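Local coordinates for protein beta-glucosidase (Saccharopolyspora erythraea D, PDB 5M6G) that probably hydrolyses terminal, non-reducing beta-D-glucosyl residues to release beta-D-glucose, as a two-domain member of glycosyl hydrolase family 3, at residues S289-V293 and N294-K298; S342-H345 and E346-I349. All blocks are in the same frame, centred on the assembly; numbering follows the deposited sequence.

Interaction 1. Residues S289-V293 and N294-K298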
loop_
_atom_site.group_PDB
_atom_site.type_symbol
_atom_site.label_atom_id
_atom_site.label_comp_id
_atom_site.label_asym_id
_atom_site.label_seq_id
_atom_site.Cartn_x
_atom_site.Cartn_y
_atom_site.Cartn_z
ATOM N N SER A 289 -14.957 -0.780 18.010
ATOM C CA SER A 289 -14.347 -1.594 19.063
ATOM C C SER A 289 -13.591 -0.686 20.021
ATOM O O SER A 289 -12.403 -0.408 19.849
ATOM C CB SER A 289 -13.433 -2.661 18.477
ATOM O OG SER A 289 -12.794 -3.379 19.530
ATOM N N THR A 290 -14.290 -0.224 21.058
ATOM C CA THR A 290 -13.614 0.505 22.122
ATOM C C THR A 290 -12.466 -0.315 22.700
ATOM O O THR A 290 -11.397 0.224 23.012
ATOM C CB THR A 290 -14.622 0.872 23.217
ATOM O OG1 THR A 290 -15.744 1.539 22.623
ATOM C CG2 THR A 290 -13.991 1.795 24.244
ATOM N N TYR A 291 -12.661 -1.630 22.828
ATOM C CA TYR A 291 -11.623 -2.466 23.417
ATOM C C TYR A 291 -10.356 -2.446 22.565
ATOM O O TYR A 291 -9.265 -2.145 23.063
ATOM C CB TYR A 291 -12.128 -3.905 23.610
ATOM C CG TYR A 291 -11.048 -4.835 24.116
ATOM C CD1 TYR A 291 -10.480 -4.643 25.369
ATOM C CD2 TYR A 291 -10.585 -5.894 23.335
ATOM C CE1 TYR A 291 -9.481 -5.471 25.840
ATOM C CE2 TYR A 291 -9.584 -6.737 23.796
ATOM C CZ TYR A 291 -9.040 -6.523 25.054
ATOM O OH TYR A 291 -8.045 -7.349 25.526
ATOM N N LEU A 292 -10.478 -2.740 21.269
ATOM C CA LEU A 292 -9.265 -2.852 20.466
ATOM C C LEU A 292 -8.647 -1.487 20.189
ATOM O O LEU A 292 -7.421 -1.346 20.221
ATOM C CB LEU A 292 -9.550 -3.604 19.160
ATOM C CG LEU A 292 -9.832 -5.100 19.331
ATOM C CD1 LEU A 292 -10.017 -5.776 17.983
ATOM C CD2 LEU A 292 -8.705 -5.773 20.105
ATOM N N VAL A 293 -9.471 -0.467 19.935
ATOM C CA VAL A 293 -8.931 0.835 19.534
ATOM C C VAL A 293 -8.522 1.655 20.753
ATOM O O VAL A 293 -7.403 2.173 20.827
ATOM C CB VAL A 293 -9.947 1.602 18.663
ATOM C CG1 VAL A 293 -9.401 2.978 18.307
ATOM C CG2 VAL A 293 -10.254 0.835 17.402
ATOM N N ASN A 294 -9.418 1.801 21.729
ATOM C CA ASN A 294 -9.037 2.608 22.882
ATOM C C ASN A 294 -8.238 1.800 23.893
ATOM O O ASN A 294 -7.149 2.219 24.309
ATOM C CB ASN A 294 -10.261 3.223 23.550
ATOM C CG ASN A 294 -9.876 4.125 24.708
ATOM O OD1 ASN A 294 -9.517 5.285 24.511
ATOM N ND2 ASN A 294 -9.915 3.580 25.924
ATOM N N ASP A 295 -8.752 0.638 24.299
ATOM C CA ASP A 295 -8.129 -0.071 25.413
ATOM C C ASP A 295 -6.798 -0.689 25.002
ATOM O O ASP A 295 -5.795 -0.553 25.713
ATOM C CB ASP A 295 -9.082 -1.134 25.961
ATOM C CG ASP A 295 -10.303 -0.526 26.640
ATOM O OD1 ASP A 295 -10.351 0.714 26.797
ATOM O OD2 ASP A 295 -11.211 -1.287 27.024
ATOM N N VAL A 296 -6.755 -1.353 23.853
ATOM C CA VAL A 296 -5.533 -2.051 23.463
ATOM C C VAL A 296 -4.568 -1.126 22.728
ATOM O O VAL A 296 -3.404 -0.997 23.118
ATOM C CB VAL A 296 -5.879 -3.312 22.644
ATOM C CG1 VAL A 296 -4.611 -4.004 22.142
ATOM C CG2 VAL A 296 -6.707 -4.269 23.511
ATOM N N LEU A 297 -5.026 -0.430 21.682
ATOM C CA LEU A 297 -4.093 0.352 20.871
ATOM C C LEU A 297 -3.594 1.583 21.619
ATOM O O LEU A 297 -2.386 1.770 21.795
ATOM C CB LEU A 297 -4.748 0.753 19.552
ATOM C CG LEU A 297 -3.934 1.727 18.688
ATOM C CD1 LEU A 297 -2.612 1.107 18.249
ATOM C CD2 LEU A 297 -4.764 2.102 17.494
ATOM N N LYS A 298 -4.512 2.453 22.044
ATOM C CA LYS A 298 -4.100 3.658 22.756
ATOM C C LYS A 298 -3.609 3.331 24.160
ATOM O O LYS A 298 -2.635 3.925 24.636
ATOM C CB LYS A 298 -5.257 4.656 22.812
ATOM C CG LYS A 298 -5.509 5.376 21.495
ATOM C CD LYS A 298 -6.571 6.451 21.650
ATOM C CE LYS A 298 -6.729 7.261 20.369
ATOM N NZ LYS A 298 -7.734 8.359 20.553
#
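In the widened, pi-type first turns of helix 290-300, Val-296 CG2 sits over one face of the Tyr-291 ring, a CH-pi contact 3.8 Å from the ring centroid and displaced toward the phenol end, where CZ is its nearest atom. The Tyr-291 CG lies trans to the backbone N (chi1 175°), which carries the ring forward along the helix to the residue five on. Asp-295 OD2 comes up at the ring's edge, 3.8 Å from Tyr-291 CD1, with the carboxylate plane nearly perpendicular to the ring. Cutting the tyrosine back to alanine would probably leave Val-296 CG2 without its aromatic cover and the Glu-252 carboxylate without the hydroxyl it now bonds. The pi-type spacing shows in the backbone: Val-296 N reaches Tyr-291 O at 2.7 Å, and Lys-298 N reaches Val-293 O at 3.1 Å. Thr-290 O accepts twice, from Asn-294 N and, in the carbonyl plane, from Asp-295 N. Ser-289 is the N-cap, its OG accepting from Leu-292 N at 3.0 Å. On the outer side Asn-294 ND2 gives a fairly straight bond to Asp-295 OD1 (3.0 Å, 160°). Leu-292 and Val-296 pack against helix 252-259, while Val-293 and Leu-297 lie on Val-307 of strand 306-308.

Interaction 2. Residues S342-H345 and E346-I349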
loop_
_atom_site.group_PDB
_atom_site.type_symbol
_atom_site.label_atom_id
_atom_site.label_comp_id
_atom_site.label_asym_id
_atom_site.label_seq_id
_atom_site.Cartn_x
_atom_site.Cartn_y
_atom_site.Cartn_z
ATOM N N SER A 342 -15.971 10.512 2.102
ATOM C CA SER A 342 -16.034 10.886 0.692
ATOM C C SER A 342 -16.817 12.167 0.462
ATOM O O SER A 342 -16.682 12.777 -0.605
ATOM C CB SER A 342 -16.672 9.764 -0.133
ATOM O OG SER A 342 -18.003 9.494 0.287
ATOM N N SER A 343 -17.639 12.564 1.433
ATOM C CA SER A 343 -18.499 13.735 1.359
ATOM C C SER A 343 -19.228 13.844 2.688
ATOM O O SER A 343 -18.941 13.073 3.614
ATOM C CB SER A 343 -19.503 13.619 0.215
ATOM O OG SER A 343 -20.356 12.500 0.435
ATOM N N ARG A 344 -20.170 14.784 2.786
ATOM C CA ARG A 344 -21.040 14.939 3.956
ATOM C C ARG A 344 -20.293 15.455 5.190
ATOM O O ARG A 344 -20.686 15.168 6.322
ATOM C CB ARG A 344 -21.769 13.626 4.286
ATOM C CG ARG A 344 -22.839 13.225 3.283
ATOM C CD ARG A 344 -22.923 11.709 3.180
ATOM N NE ARG A 344 -21.644 11.149 2.731
ATOM C CZ ARG A 344 -21.150 9.993 3.162
ATOM N NH1 ARG A 344 -19.977 9.560 2.717
ATOM N NH2 ARG A 344 -21.829 9.276 4.047
ATOM N N HIS A 345 -19.232 16.241 4.989
ATOM C CA HIS A 345 -18.463 16.773 6.114
ATOM C C HIS A 345 -19.320 17.653 7.022
ATOM O O HIS A 345 -19.193 17.601 8.252
ATOM C CB HIS A 345 -17.262 17.560 5.593
ATOM C CG HIS A 345 -17.586 18.455 4.439
ATOM N ND1 HIS A 345 -17.796 17.976 3.163
ATOM C CD2 HIS A 345 -17.745 19.797 4.367
ATOM C CE1 HIS A 345 -18.073 18.983 2.356
ATOM N NE2 HIS A 345 -18.041 20.101 3.059
ATOM N N GLU A 346 -20.190 18.473 6.438
ATOM C CA GLU A 346 -21.041 19.321 7.264
ATOM C C GLU A 346 -22.001 18.486 8.093
ATOM O O GLU A 346 -22.269 18.811 9.256
ATOM C CB GLU A 346 -21.805 20.313 6.390
ATOM C CG GLU A 346 -22.643 21.309 7.181
ATOM C CD GLU A 346 -23.189 22.415 6.296
ATOM O OE1 GLU A 346 -22.886 22.400 5.089
ATOM O OE2 GLU A 346 -23.906 23.299 6.808
ATOM N N LYS A 347 -22.522 17.399 7.519
ATOM C CA LYS A 347 -23.412 16.543 8.292
ATOM C C LYS A 347 -22.658 15.842 9.409
ATOM O O LYS A 347 -23.179 15.709 10.519
ATOM C CB LYS A 347 -24.103 15.520 7.395
ATOM C CG LYS A 347 -25.056 14.613 8.174
ATOM C CD LYS A 347 -25.877 13.750 7.249
ATOM C CE LYS A 347 -24.999 12.726 6.554
ATOM N NZ LYS A 347 -25.820 11.740 5.811
ATOM N N PHE A 348 -21.426 15.391 9.143
ATOM C CA PHE A 348 -20.640 14.778 10.212
ATOM C C PHE A 348 -20.439 15.757 11.364
ATOM O O PHE A 348 -20.639 15.408 12.538
ATOM C CB PHE A 348 -19.285 14.292 9.683
ATOM C CG PHE A 348 -18.428 13.649 10.745
ATOM C CD1 PHE A 348 -18.589 12.311 11.062
ATOM C CD2 PHE A 348 -17.492 14.390 11.448
ATOM C CE1 PHE A 348 -17.829 11.723 12.041
ATOM C CE2 PHE A 348 -16.726 13.807 12.427
ATOM C CZ PHE A 348 -16.896 12.462 12.728
ATOM N N ILE A 349 -20.053 16.996 11.045
ATOM C CA ILE A 349 -19.807 17.983 12.090
ATOM C C ILE A 349 -21.084 18.257 12.878
ATOM O O ILE A 349 -21.063 18.308 14.114
ATOM C CB ILE A 349 -19.217 19.270 11.484
ATOM C CG1 ILE A 349 -17.804 18.991 10.948
ATOM C CG2 ILE A 349 -19.208 20.376 12.519
ATOM C CD1 ILE A 349 -17.248 20.086 10.063
#
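The imidazole of His-345 is approached obliquely by Glu-346 N, 3.3 Å from His-345 CG, and meets the His-83 ring edge-to-face. With His-345 CG between its own backbone N and carbonyl carbon (chi1 44°), the ring is held close to that next peptide N. The guanidinium of Arg-344 has Ser-343 OG at its edge, close to the plane, where NE donates to it at 3.0 Å and 166°; Arg-344 NH1 adds a weak bond to Ser-342 OG. Bends at chi2 and chi3 of the arginine turn this edge toward the two serine hydroxyls. Arg-344 is the N-cap residue of helix 345-357, which follows strand 339-341 in the TIM-barrel-like N-terminal domain. The first helical bonds run from Phe-348 N to Arg-344 O (2.9 Å) and from Ile-349 N to His-345 O (3.0 Å). Lys-347 lies alongside Arg-344 and points the same way, its NZ 3.9 Å from Arg-344 CD. The two cationic ends, with Arg-344 NH2 and Lys-347 NZ 5.0 Å apart, converge on Asp-322, and Arg-344 also pairs with Asp-315 and Asp-312. Because Asp-315 and Asp-322 are magnesium ligands, this arginine and lysine form a second shell that probably helps to position both carboxylates and to balance their negative charge.

How the interactions relate
Both contacts are local helix starts in the N-terminal domain of the enzyme, yet on separate helices, 290-300 and 345-357, with about 13 Å between nearest atoms. Interaction 1 is the more buried: it is largely apolar where Leu-292, Val-293, Val-296 and Leu-297 pack on its neighbours, though the buried Lys-298 reaches Asp-368 and Asp-337. Interaction 2 is only partly buried; Phe-348 and Ile-349 face strand 68-71, but its cross-segment side-chain contact is made by two cations serving aspartates at a magnesium site. The caps differ as well: a serine hydroxyl accepts a backbone N-H at residues 289-293, whereas at 342-345 the side chain of the N-cap arginine goes to carboxylates around the magnesium site.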